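Local coordinates for protein transcriptional regulator (Corynebacterium diphtheriae, PDB 3LMM) that is of unknown function but probably acts as a transcriptional regulator, combining a Schlafen AlbA-type domain with helix-turn-helix domains, at residues G228-T233 with K262-Q267; L235-I240 with R312-S317; Q14-V19 with A131-A136. All blocks are in the same frame, centred on the assembly; numbering follows the deposited sequence.

Contact 1: residues G228-T233 with K262-Q267; sequences GKLLFT and KSCLEQ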
ATOM      1  N   GLY A 228      -9.714 -10.972  14.630  1.00 24.48           N
ATOM      2  CA  GLY A 228      -8.887 -11.544  15.669  1.00 26.84           C
ATOM      3  C   GLY A 228      -9.212 -13.007  15.834  1.00 36.11           C
ATOM      4  O   GLY A 228      -8.325 -13.824  16.065  1.00 44.76           O
ATOM      5  N   LYS A 229     -10.493 -13.342  15.723  1.00 34.38           N
ATOM      6  CA  LYS A 229     -10.928 -14.729  15.856  1.00 33.39           C
ATOM      7  C   LYS A 229     -10.396 -15.536  14.671  1.00 36.05           C
ATOM      8  O   LYS A 229      -9.891 -16.648  14.833  1.00 35.69           O
ATOM      9  CB  LYS A 229     -12.465 -14.796  15.888  1.00 32.99           C
ATOM     10  CG  LYS A 229     -13.083 -16.191  15.697  1.00 25.47           C
ATOM     11  CD  LYS A 229     -14.609 -16.112  15.743  1.00 21.92           C
ATOM     12  CE  LYS A 229     -15.309 -17.454  15.473  1.00 23.38           C
ATOM     13  NZ  LYS A 229     -15.404 -17.855  14.030  1.00 24.75           N
ATOM     14  N   LEU A 230     -10.496 -14.953  13.484  1.00 28.36           N
ATOM     15  CA  LEU A 230     -10.057 -15.611  12.269  1.00 21.76           C
ATOM     16  C   LEU A 230      -8.561 -15.891  12.278  1.00 21.44           C
ATOM     17  O   LEU A 230      -8.103 -16.899  11.736  1.00 24.96           O
ATOM     18  CB  LEU A 230     -10.435 -14.733  11.072  1.00 17.78           C
ATOM     19  CG  LEU A 230     -10.510 -15.272   9.635  1.00 14.26           C
ATOM     20  CD1 LEU A 230      -9.403 -14.683   8.810  1.00 16.27           C
ATOM     21  CD2 LEU A 230     -10.449 -16.778   9.632  1.00 16.05           C
ATOM     22  N   LEU A 231      -7.800 -15.018  12.924  1.00 24.10           N
ATOM     23  CA  LEU A 231      -6.350 -15.183  12.968  1.00 26.64           C
ATOM     24  C   LEU A 231      -5.743 -16.032  14.089  1.00 25.87           C
ATOM     25  O   LEU A 231      -4.793 -16.774  13.845  1.00 25.52           O
ATOM     26  CB  LEU A 231      -5.669 -13.810  12.953  1.00 19.25           C
ATOM     27  CG  LEU A 231      -4.946 -13.494  11.634  1.00 21.93           C
ATOM     28  CD1 LEU A 231      -5.884 -13.724  10.461  1.00 17.10           C
ATOM     29  CD2 LEU A 231      -4.442 -12.063  11.647  1.00 13.96           C
ATOM     30  N   PHE A 232      -6.278 -15.943  15.304  1.00 22.27           N
ATOM     31  CA  PHE A 232      -5.720 -16.714  16.403  1.00 17.02           C
ATOM     32  C   PHE A 232      -6.565 -17.888  16.882  1.00 19.45           C
ATOM     33  O   PHE A 232      -6.223 -18.551  17.865  1.00 18.96           O
ATOM     34  CB  PHE A 232      -5.425 -15.795  17.574  1.00  1.00           C
ATOM     35  CG  PHE A 232      -4.388 -14.764  17.275  1.00 12.17           C
ATOM     36  CD1 PHE A 232      -4.735 -13.541  16.718  1.00 11.73           C
ATOM     37  CD2 PHE A 232      -3.052 -15.009  17.567  1.00 14.55           C
ATOM     38  CE1 PHE A 232      -3.761 -12.566  16.460  1.00 12.46           C
ATOM     39  CE2 PHE A 232      -2.070 -14.042  17.311  1.00 11.07           C
ATOM     40  CZ  PHE A 232      -2.426 -12.818  16.760  1.00  5.45           C
ATOM     41  N   THR A 233      -7.655 -18.153  16.173  1.00 23.83           N
ATOM     42  CA  THR A 233      -8.580 -19.229  16.507  1.00 25.27           C
ATOM     43  C   THR A 233      -8.764 -20.172  15.332  1.00 31.14           C
ATOM     44  O   THR A 233      -8.853 -19.733  14.182  1.00 40.98           O
ATOM     45  CB  THR A 233      -9.959 -18.650  16.874  1.00 26.16           C
ATOM     46  OG1 THR A 233      -9.924 -18.155  18.219  1.00 14.93           O
ATOM     47  CG2 THR A 233     -11.051 -19.697  16.721  1.00 24.36           C
ATOM     48  N   LYS A 262      -6.305 -25.542  12.758  1.00 28.58           N
ATOM     49  CA  LYS A 262      -5.312 -24.481  12.864  1.00 25.81           C
ATOM     50  C   LYS A 262      -5.888 -23.129  12.463  1.00 29.02           C
ATOM     51  O   LYS A 262      -6.767 -23.036  11.608  1.00 27.47           O
ATOM     52  CB  LYS A 262      -4.091 -24.791  11.987  1.00 27.45           C
ATOM     53  CG  LYS A 262      -3.401 -26.110  12.324  1.00 48.58           C
ATOM     54  CD  LYS A 262      -2.020 -26.258  11.660  1.00 53.27           C
ATOM     55  CE  LYS A 262      -1.282 -27.497  12.192  1.00 57.56           C
ATOM     56  NZ  LYS A 262       0.164 -27.557  11.816  1.00 61.70           N
ATOM     57  N   SER A 263      -5.388 -22.084  13.111  1.00 31.86           N
ATOM     58  CA  SER A 263      -5.808 -20.722  12.836  1.00 25.47           C
ATOM     59  C   SER A 263      -5.187 -20.311  11.500  1.00 27.55           C
ATOM     60  O   SER A 263      -4.327 -21.019  10.971  1.00 22.99           O
ATOM     61  CB  SER A 263      -5.314 -19.804  13.949  1.00 23.85           C
ATOM     62  OG  SER A 263      -3.911 -19.892  14.090  1.00 22.37           O
ATOM     63  N   CYS A 264      -5.614 -19.177  10.950  1.00 21.28           N
ATOM     64  CA  CYS A 264      -5.071 -18.725   9.674  1.00 21.30           C
ATOM     65  C   CYS A 264      -3.575 -18.497   9.761  1.00 22.35           C
ATOM     66  O   CYS A 264      -2.845 -18.815   8.829  1.00 25.68           O
ATOM     67  CB  CYS A 264      -5.748 -17.433   9.225  1.00 28.38           C
ATOM     68  SG  CYS A 264      -7.366 -17.665   8.451  1.00 32.51           S
ATOM     69  N   LEU A 265      -3.120 -17.936  10.876  1.00 16.25           N
ATOM     70  CA  LEU A 265      -1.699 -17.683  11.053  1.00 15.41           C
ATOM     71  C   LEU A 265      -0.937 -19.004  10.991  1.00 24.12           C
ATOM     72  O   LEU A 265       0.144 -19.095  10.393  1.00 27.19           O
ATOM     73  CB  LEU A 265      -1.434 -17.017  12.398  1.00  7.65           C
ATOM     74  CG  LEU A 265      -1.979 -15.609  12.568  1.00 18.26           C
ATOM     75  CD1 LEU A 265      -1.752 -15.158  13.999  1.00 14.95           C
ATOM     76  CD2 LEU A 265      -1.315 -14.662  11.590  1.00  5.69           C
ATOM     77  N   GLU A 266      -1.506 -20.026  11.625  1.00 23.71           N
ATOM     78  CA  GLU A 266      -0.896 -21.341  11.639  1.00 20.61           C
ATOM     79  C   GLU A 266      -0.953 -21.905  10.232  1.00 23.52           C
ATOM     80  O   GLU A 266       0.038 -22.433   9.717  1.00 19.73           O
ATOM     81  CB  GLU A 266      -1.640 -22.249  12.607  1.00 16.96           C
ATOM     82  CG  GLU A 266      -1.353 -21.915  14.049  1.00 26.05           C
ATOM     83  CD  GLU A 266      -2.224 -22.684  15.010  1.00 38.89           C
ATOM     84  OE1 GLU A 266      -3.416 -22.328  15.159  1.00 42.92           O
ATOM     85  OE2 GLU A 266      -1.720 -23.655  15.617  1.00 42.55           O
ATOM     86  N   GLN A 267      -2.113 -21.781   9.602  1.00 20.00           N
ATOM     87  CA  GLN A 267      -2.247 -22.282   8.255  1.00 14.08           C
ATOM     88  C   GLN A 267      -1.351 -21.518   7.304  1.00 11.79           C
ATOM     89  O   GLN A 267      -0.736 -22.112   6.425  1.00 13.96           O
ATOM     90  CB  GLN A 267      -3.708 -22.227   7.815  1.00 21.87           C
ATOM     91  CG  GLN A 267      -4.523 -23.377   8.376  1.00 19.38           C
ATOM     92  CD  GLN A 267      -5.948 -23.376   7.868  1.00 27.57           C
ATOM     93  OE1 GLN A 267      -6.194 -23.338   6.657  1.00 26.76           O
ATOM     94  NE2 GLN A 267      -6.901 -23.430   8.792  1.00 18.64           N
TER
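L265 carries its CG anti to its own carbonyl carbon (chi1 -67°), and its branched end meets F232 and L231; S263 has its OG between the backbone N and the carbonyl carbon (chi1 57°), which sets OG close to E266 OE1 and, less tightly, to E266 N. The motif is a capping box: S263 is the N-cap of helix 264-278, and the capped end abuts the last turn of helix 226-232. S263 OG donates to E266 OE1 over 2.7 Å, on the anti lone pair of that oxygen, while S263 N reaches the same OE1 at 2.9 Å from above the carboxylate plane. E266 N returns a weak bond to S263 OG. R189 forms a salt bridge with the other carboxylate oxygen of E266.

The apolar part is built around L265. Its CD1 lies over one face of the F232 ring, 3.7 Å from the centroid and 19° off the normal, a CH-pi contact. L231 crosses L265 at about a right angle, with the two CG atoms 3.8 Å apart. Helix 190-199 packs on F232, and helix 357-365 on L231, which places the contact in the interior. The backbones are joined by a weak bond of 3.5 Å from C264 N to L230 O. Beside it, C264 SG touches both methyls of L230, CD2 at 3.4 Å and CD1 at 3.6 Å.

Contact 2: residues L235-I240 with R312-S317; sequences LDRTAI and RDWNRS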
ATOM      1  N   LEU A 235     -10.303 -22.116  12.485  1.00 27.24           N
ATOM      2  CA  LEU A 235     -11.531 -21.874  11.739  1.00 42.13           C
ATOM      3  C   LEU A 235     -12.110 -23.182  11.216  1.00 41.87           C
ATOM      4  O   LEU A 235     -12.796 -23.214  10.194  1.00 51.27           O
ATOM      5  CB  LEU A 235     -11.305 -20.887  10.577  1.00 46.43           C
ATOM      6  CG  LEU A 235     -10.616 -21.398   9.306  1.00 40.58           C
ATOM      7  CD1 LEU A 235     -10.540 -20.291   8.278  1.00 17.91           C
ATOM      8  CD2 LEU A 235      -9.240 -21.917   9.674  1.00 41.19           C
ATOM      9  N   ASP A 236     -11.830 -24.256  11.940  1.00 40.26           N
ATOM     10  CA  ASP A 236     -12.319 -25.583  11.604  1.00 37.83           C
ATOM     11  C   ASP A 236     -12.544 -25.801  10.111  1.00 34.59           C
ATOM     12  O   ASP A 236     -13.607 -26.263   9.695  1.00 30.07           O
ATOM     13  CB  ASP A 236     -13.622 -25.863  12.364  1.00 46.81           C
ATOM     14  CG  ASP A 236     -13.507 -25.578  13.852  1.00 57.38           C
ATOM     15  OD1 ASP A 236     -13.941 -24.490  14.296  1.00 68.88           O
ATOM     16  OD2 ASP A 236     -12.969 -26.441  14.581  1.00 59.97           O
ATOM     17  N   ARG A 237     -11.543 -25.452   9.310  1.00 31.68           N
ATOM     18  CA  ARG A 237     -11.608 -25.642   7.866  1.00 25.20           C
ATOM     19  C   ARG A 237     -10.332 -25.165   7.204  1.00 24.40           C
ATOM     20  O   ARG A 237      -9.591 -24.366   7.762  1.00 29.01           O
ATOM     21  CB  ARG A 237     -12.818 -24.924   7.261  1.00 16.19           C
ATOM     22  CG  ARG A 237     -12.598 -23.543   6.673  1.00  9.95           C
ATOM     23  CD  ARG A 237     -13.630 -23.357   5.579  1.00 20.08           C
ATOM     24  NE  ARG A 237     -13.793 -22.004   5.053  1.00 22.49           N
ATOM     25  CZ  ARG A 237     -14.131 -20.943   5.783  1.00 32.13           C
ATOM     26  NH1 ARG A 237     -14.269 -19.754   5.200  1.00 16.87           N
ATOM     27  NH2 ARG A 237     -14.306 -21.063   7.099  1.00 35.54           N
ATOM     28  N   THR A 238     -10.071 -25.678   6.015  1.00 21.06           N
ATOM     29  CA  THR A 238      -8.875 -25.303   5.307  1.00 17.49           C
ATOM     30  C   THR A 238      -9.024 -23.927   4.711  1.00 19.24           C
ATOM     31  O   THR A 238     -10.000 -23.636   4.015  1.00 21.31           O
ATOM     32  CB  THR A 238      -8.573 -26.320   4.230  1.00 26.95           C
ATOM     33  OG1 THR A 238      -8.259 -27.564   4.862  1.00 43.75           O
ATOM     34  CG2 THR A 238      -7.405 -25.873   3.375  1.00 40.37           C
ATOM     35  N   ALA A 239      -8.060 -23.063   4.997  1.00 16.96           N
ATOM     36  CA  ALA A 239      -8.108 -21.704   4.481  1.00 19.91           C
ATOM     37  C   ALA A 239      -7.343 -21.612   3.180  1.00 18.94           C
ATOM     38  O   ALA A 239      -7.755 -20.919   2.251  1.00 15.42           O
ATOM     39  CB  ALA A 239      -7.526 -20.740   5.503  1.00  5.01           C
ATOM     40  N   ILE A 240      -6.236 -22.341   3.119  1.00 15.89           N
ATOM     41  CA  ILE A 240      -5.384 -22.327   1.942  1.00 14.20           C
ATOM     42  C   ILE A 240      -4.652 -23.659   1.855  1.00 19.98           C
ATOM     43  O   ILE A 240      -4.331 -24.264   2.876  1.00 18.96           O
ATOM     44  CB  ILE A 240      -4.359 -21.170   2.063  1.00 14.11           C
ATOM     45  CG1 ILE A 240      -3.571 -21.008   0.787  1.00 12.75           C
ATOM     46  CG2 ILE A 240      -3.412 -21.420   3.227  1.00  1.00           C
ATOM     47  CD1 ILE A 240      -2.924 -19.674   0.688  1.00  4.42           C
ATOM     48  N   ARG A 312      -9.057 -12.362   0.487  1.00 30.20           N
ATOM     49  CA  ARG A 312      -9.860 -13.549   0.172  1.00 20.04           C
ATOM     50  C   ARG A 312     -11.321 -13.195   0.407  1.00 28.95           C
ATOM     51  O   ARG A 312     -11.625 -12.148   0.976  1.00 38.31           O
ATOM     52  CB  ARG A 312      -9.449 -14.649   1.138  1.00 14.92           C
ATOM     53  CG  ARG A 312     -10.203 -15.926   1.027  1.00 17.39           C
ATOM     54  CD  ARG A 312      -9.803 -16.798   2.186  1.00 16.60           C
ATOM     55  NE  ARG A 312     -10.229 -18.185   2.053  1.00 23.99           N
ATOM     56  CZ  ARG A 312     -11.452 -18.575   1.716  1.00 29.13           C
ATOM     57  NH1 ARG A 312     -12.397 -17.675   1.460  1.00 27.84           N
ATOM     58  NH2 ARG A 312     -11.720 -19.874   1.649  1.00 34.53           N
ATOM     59  N   ASP A 313     -12.241 -14.049  -0.016  1.00 31.18           N
ATOM     60  CA  ASP A 313     -13.630 -13.721   0.246  1.00 30.95           C
ATOM     61  C   ASP A 313     -13.966 -14.091   1.707  1.00 40.25           C
ATOM     62  O   ASP A 313     -14.801 -13.448   2.336  1.00 55.64           O
ATOM     63  CB  ASP A 313     -14.567 -14.438  -0.726  1.00 32.68           C
ATOM     64  CG  ASP A 313     -15.992 -13.887  -0.679  1.00 30.33           C
ATOM     65  OD1 ASP A 313     -16.617 -13.724  -1.749  1.00 35.26           O
ATOM     66  OD2 ASP A 313     -16.500 -13.615   0.425  1.00 21.47           O
ATOM     67  N   TRP A 314     -13.307 -15.104   2.258  1.00 31.63           N
ATOM     68  CA  TRP A 314     -13.540 -15.497   3.648  1.00 30.76           C
ATOM     69  C   TRP A 314     -14.955 -15.856   3.998  1.00 31.39           C
ATOM     70  O   TRP A 314     -15.219 -16.423   5.062  1.00 34.42           O
ATOM     71  CB  TRP A 314     -13.062 -14.416   4.616  1.00 14.01           C
ATOM     72  CG  TRP A 314     -11.604 -14.459   4.803  1.00 18.24           C
ATOM     73  CD1 TRP A 314     -10.747 -13.406   4.748  1.00 25.37           C
ATOM     74  CD2 TRP A 314     -10.799 -15.619   5.025  1.00 14.69           C
ATOM     75  NE1 TRP A 314      -9.456 -13.834   4.906  1.00 27.47           N
ATOM     76  CE2 TRP A 314      -9.459 -15.194   5.070  1.00 20.17           C
ATOM     77  CE3 TRP A 314     -11.079 -16.984   5.159  1.00  5.13           C
ATOM     78  CZ2 TRP A 314      -8.395 -16.082   5.281  1.00 22.71           C
ATOM     79  CZ3 TRP A 314     -10.028 -17.866   5.362  1.00 12.79           C
ATOM     80  CH2 TRP A 314      -8.700 -17.414   5.409  1.00 15.36           C
ATOM     81  N   ASN A 315     -15.882 -15.509   3.122  1.00 31.73           N
ATOM     82  CA  ASN A 315     -17.262 -15.850   3.373  1.00 30.10           C
ATOM     83  C   ASN A 315     -17.525 -17.103   2.556  1.00 28.34           C
ATOM     84  O   ASN A 315     -18.526 -17.786   2.765  1.00 30.05           O
ATOM     85  CB  ASN A 315     -18.196 -14.722   2.941  1.00 37.16           C
ATOM     86  CG  ASN A 315     -19.664 -15.084   3.118  1.00 32.72           C
ATOM     87  OD1 ASN A 315     -20.416 -15.134   2.149  1.00 29.41           O
ATOM     88  ND2 ASN A 315     -20.071 -15.344   4.362  1.00 21.84           N
ATOM     89  N   ARG A 316     -16.609 -17.403   1.632  1.00 17.86           N
ATOM     90  CA  ARG A 316     -16.736 -18.587   0.799  1.00 22.25           C
ATOM     91  C   ARG A 316     -16.074 -19.784   1.457  1.00 24.89           C
ATOM     92  O   ARG A 316     -15.187 -19.629   2.294  1.00 31.80           O
ATOM     93  CB  ARG A 316     -16.143 -18.346  -0.588  1.00 10.56           C
ATOM     94  CG  ARG A 316     -17.156 -17.819  -1.587  1.00  9.85           C
ATOM     95  CD  ARG A 316     -16.554 -16.696  -2.413  1.00 25.10           C
ATOM     96  NE  ARG A 316     -16.704 -16.867  -3.861  1.00 20.62           N
ATOM     97  CZ  ARG A 316     -16.519 -18.021  -4.499  1.00 23.94           C
ATOM     98  NH1 ARG A 316     -16.187 -19.127  -3.836  1.00  7.54           N
ATOM     99  NH2 ARG A 316     -16.640 -18.061  -5.811  1.00 31.45           N
ATOM    100  N   SER A 317     -16.514 -20.981   1.085  1.00 25.30           N
ATOM    101  CA  SER A 317     -15.972 -22.200   1.672  1.00 21.79           C
ATOM    102  C   SER A 317     -14.628 -22.564   1.087  1.00 26.19           C
ATOM    103  O   SER A 317     -13.612 -22.598   1.786  1.00 24.45           O
ATOM    104  CB  SER A 317     -16.947 -23.353   1.454  1.00 24.98           C
ATOM    105  OG  SER A 317     -18.199 -23.082   2.066  1.00 30.42           O
TER
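The backbones bearing R237 and A239 pass those of S317 and W314 as irregular loops, 8.3 Å apart between the CA atoms of R237 and S317, and W314 has a positive phi (57°). This is a loop-loop junction at the N-terminal ends of two neighbouring parallel strands, 240-245 and 320-325, of a mixed six-stranded sheet.

R237 carries the polar part. Its chain is extended from CG to NE, and the guanidinium meets main-chain oxygens near its edge. NH1 donates to R316 O at 3.1 Å, tilted 29° from the carbonyl plane, and NE makes a weak 3.3 Å bond to S317 O. The latter oxygen also receives a weak bond from R312 NH2, which is 4.4 Å from R237 NH1; the shared carbonyl probably eases the approach of two like charges. The edge of the R312 guanidinium faces A239 O, with NE 3.7 Å from that oxygen.

The indole of W314 packs against the chain of R312, whose CD sits over the centre of one ring face, and W314 NE1 is hydrogen-bonded to M309 O. L235 crosses the indole at about a right angle, its CD1 3.8 Å from W314 CZ3. Helix 264-278 borders the site through C264, which touches L235. A239 completes the apolar patch at the indole edge, where its CB lies in the ring plane, 3.5 Å from W314 CH2.

Contact 3: residues Q14-V19 with A131-A136; sequences QLIAQV and AIYVAA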
ATOM      1  N   GLN A  14     -22.244  19.086   4.817  1.00 22.77           N
ATOM      2  CA  GLN A  14     -22.086  19.810   6.078  1.00 20.84           C
ATOM      3  C   GLN A  14     -20.689  20.444   6.139  1.00 23.05           C
ATOM      4  O   GLN A  14     -20.529  21.611   6.511  1.00 15.06           O
ATOM      5  CB  GLN A  14     -22.298  18.850   7.264  1.00 12.50           C
ATOM      6  CG  GLN A  14     -21.839  19.384   8.637  1.00 26.69           C
ATOM      7  CD  GLN A  14     -22.143  18.424   9.812  1.00 39.99           C
ATOM      8  OE1 GLN A  14     -22.135  17.194   9.658  1.00 38.74           O
ATOM      9  NE2 GLN A  14     -22.381  18.995  10.996  1.00 32.66           N
ATOM     10  N   LEU A  15     -19.683  19.663   5.750  1.00 23.81           N
ATOM     11  CA  LEU A  15     -18.296  20.107   5.741  1.00 17.21           C
ATOM     12  C   LEU A  15     -18.078  21.244   4.743  1.00 20.84           C
ATOM     13  O   LEU A  15     -17.530  22.281   5.105  1.00 19.86           O
ATOM     14  CB  LEU A  15     -17.382  18.922   5.414  1.00 17.93           C
ATOM     15  CG  LEU A  15     -16.344  18.470   6.454  1.00 19.00           C
ATOM     16  CD1 LEU A  15     -16.924  18.482   7.855  1.00 14.89           C
ATOM     17  CD2 LEU A  15     -15.849  17.076   6.087  1.00 18.71           C
ATOM     18  N   ILE A  16     -18.504  21.061   3.496  1.00 21.29           N
ATOM     19  CA  ILE A  16     -18.345  22.114   2.492  1.00 22.07           C
ATOM     20  C   ILE A  16     -18.991  23.410   2.973  1.00 25.26           C
ATOM     21  O   ILE A  16     -18.464  24.498   2.747  1.00 25.53           O
ATOM     22  CB  ILE A  16     -19.009  21.735   1.180  1.00 22.21           C
ATOM     23  CG1 ILE A  16     -18.518  20.365   0.738  1.00 33.46           C
ATOM     24  CG2 ILE A  16     -18.683  22.771   0.121  1.00 27.68           C
ATOM     25  CD1 ILE A  16     -19.274  19.816  -0.448  1.00 44.24           C
ATOM     26  N   ALA A  17     -20.138  23.272   3.636  1.00 26.50           N
ATOM     27  CA  ALA A  17     -20.877  24.406   4.177  1.00 23.88           C
ATOM     28  C   ALA A  17     -20.007  25.134   5.190  1.00 23.11           C
ATOM     29  O   ALA A  17     -19.797  26.346   5.099  1.00 17.92           O
ATOM     30  CB  ALA A  17     -22.149  23.921   4.849  1.00 19.45           C
ATOM     31  N   GLN A  18     -19.506  24.384   6.165  1.00 18.43           N
ATOM     32  CA  GLN A  18     -18.660  24.976   7.182  1.00 22.31           C
ATOM     33  C   GLN A  18     -17.545  25.809   6.534  1.00 27.80           C
ATOM     34  O   GLN A  18     -17.324  26.963   6.910  1.00 20.59           O
ATOM     35  CB  GLN A  18     -18.084  23.883   8.083  1.00 14.53           C
ATOM     36  CG  GLN A  18     -19.098  23.311   9.059  1.00 21.01           C
ATOM     37  CD  GLN A  18     -18.577  22.104   9.809  1.00 29.88           C
ATOM     38  OE1 GLN A  18     -18.380  21.044   9.223  1.00 37.65           O
ATOM     39  NE2 GLN A  18     -18.335  22.260  11.107  1.00 31.02           N
ATOM     40  N   VAL A  19     -16.862  25.233   5.547  1.00 26.12           N
ATOM     41  CA  VAL A  19     -15.791  25.935   4.849  1.00 16.69           C
ATOM     42  C   VAL A  19     -16.312  27.210   4.194  1.00 21.65           C
ATOM     43  O   VAL A  19     -15.712  28.274   4.332  1.00 27.39           O
ATOM     44  CB  VAL A  19     -15.150  25.035   3.782  1.00 13.10           C
ATOM     45  CG1 VAL A  19     -13.980  25.740   3.128  1.00  8.73           C
ATOM     46  CG2 VAL A  19     -14.688  23.756   4.428  1.00 14.71           C
ATOM     47  N   ALA A 131      -9.161  23.770  -0.244  1.00 17.05           N
ATOM     48  CA  ALA A 131     -10.074  23.190   0.713  1.00 12.80           C
ATOM     49  C   ALA A 131      -9.877  21.696   0.562  1.00 16.65           C
ATOM     50  O   ALA A 131     -10.130  21.146  -0.505  1.00 16.25           O
ATOM     51  CB  ALA A 131     -11.496  23.562   0.375  1.00  7.98           C
ATOM     52  N   ILE A 132      -9.392  21.038   1.605  1.00  9.89           N
ATOM     53  CA  ILE A 132      -9.210  19.606   1.512  1.00 16.38           C
ATOM     54  C   ILE A 132     -10.232  18.884   2.374  1.00 23.06           C
ATOM     55  O   ILE A 132     -10.302  19.094   3.589  1.00 20.40           O
ATOM     56  CB  ILE A 132      -7.827  19.173   1.959  1.00  8.82           C
ATOM     57  CG1 ILE A 132      -6.771  19.827   1.100  1.00  1.00           C
ATOM     58  CG2 ILE A 132      -7.723  17.676   1.835  1.00 11.22           C
ATOM     59  CD1 ILE A 132      -5.383  19.472   1.510  1.00  1.00           C
ATOM     60  N   TYR A 133     -11.025  18.031   1.737  1.00 20.17           N
ATOM     61  CA  TYR A 133     -12.048  17.285   2.443  1.00 21.17           C
ATOM     62  C   TYR A 133     -11.599  15.847   2.609  1.00 24.97           C
ATOM     63  O   TYR A 133     -11.472  15.095   1.636  1.00 31.06           O
ATOM     64  CB  TYR A 133     -13.368  17.342   1.672  1.00 15.90           C
ATOM     65  CG  TYR A 133     -13.930  18.734   1.557  1.00 16.62           C
ATOM     66  CD1 TYR A 133     -14.451  19.389   2.669  1.00 16.98           C
ATOM     67  CD2 TYR A 133     -13.876  19.429   0.350  1.00 16.64           C
ATOM     68  CE1 TYR A 133     -14.902  20.710   2.582  1.00 21.82           C
ATOM     69  CE2 TYR A 133     -14.320  20.751   0.252  1.00 16.79           C
ATOM     70  CZ  TYR A 133     -14.828  21.388   1.370  1.00 19.72           C
ATOM     71  OH  TYR A 133     -15.241  22.704   1.280  1.00 12.28           O
ATOM     72  N   VAL A 134     -11.347  15.466   3.852  1.00 15.25           N
ATOM     73  CA  VAL A 134     -10.913  14.114   4.126  1.00 14.98           C
ATOM     74  C   VAL A 134     -11.988  13.347   4.900  1.00 14.17           C
ATOM     75  O   VAL A 134     -12.504  13.823   5.907  1.00 13.97           O
ATOM     76  CB  VAL A 134      -9.514  14.140   4.843  1.00 14.33           C
ATOM     77  CG1 VAL A 134      -9.323  15.463   5.549  1.00 12.24           C
ATOM     78  CG2 VAL A 134      -9.364  12.970   5.801  1.00  3.23           C
ATOM     79  N   ALA A 135     -12.348  12.173   4.378  1.00 17.36           N
ATOM     80  CA  ALA A 135     -13.367  11.309   4.973  1.00 17.07           C
ATOM     81  C   ALA A 135     -12.757  10.350   5.983  1.00 20.53           C
ATOM     82  O   ALA A 135     -11.562  10.057   5.920  1.00 28.05           O
ATOM     83  CB  ALA A 135     -14.074  10.523   3.881  1.00 10.92           C
ATOM     84  N   ALA A 136     -13.579   9.867   6.910  1.00 21.34           N
ATOM     85  CA  ALA A 136     -13.120   8.935   7.932  1.00 14.38           C
ATOM     86  C   ALA A 136     -12.618   7.657   7.266  1.00 21.23           C
ATOM     87  O   ALA A 136     -13.294   7.085   6.406  1.00 17.06           O
ATOM     88  CB  ALA A 136     -14.253   8.614   8.880  1.00 14.13           C
TER
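Y133 packs against L15, I16 and V19 in a buried helix-on-sheet contact, where helix 10-24 lies over the inner strand 128-134 of the four-stranded sheet, a strand of the Schlafen AlbA_2 family region. The short segments run nearly antiparallel, at 155°, with their axes 9.9 Å apart at closest approach. No hydrogen bond joins them, and the packing rests mainly on one aromatic side chain.

The Y133 CG is anti to its own carbonyl carbon (chi1 -63°), and the ring rises from the sheet into the helix surface. I16 crosses it at about a right angle: its CG1 lies over one face, 4.2 Å from the centroid and displaced toward the rim, a CH-pi contact. V19 and Y133 meet tip to tip, with V19 CG2 3.6 Å from Y133 CE1 and 3.4 Å from Y133 OH. Nearer the root of the ring, L15 CB lies 4.0 Å from Y133 CD1. One turn along the helix from L15, the CG1 of V19 also approaches A131 CB, at 4.3 Å.

The V19 side chain is about 13 Å from the bound cobalt ion, which is held at D41, F42 and D90, so the contact takes no direct part in the metal site. Strand 82-86 widens the seat of the helix, A83 touching L15, V19 and Y133, while strand 118-123 borders Y133 through V120. V134 points away from helix 10-24 and packs against helix 62-77.

Contacts 1 and 2 belong to one region, their centres 11 Å apart, whereas contact 3 lies about 40 Å from both, centre to centre, in another part of the chain. The first two interlock: Q267 of contact 1 probably hydrogen-bonds through its amide to the backbone of R237 and A239, and C264 packs on W314. Contact 1 is buried and joins two helix ends, with capping bonds beside an apolar core. Contact 2, between loops, is only partly buried, and its chemistry is arginine to carbonyl oxygen around an indole. Contact 3, also buried, sets a helix on a strand by apolar and aromatic packing alone.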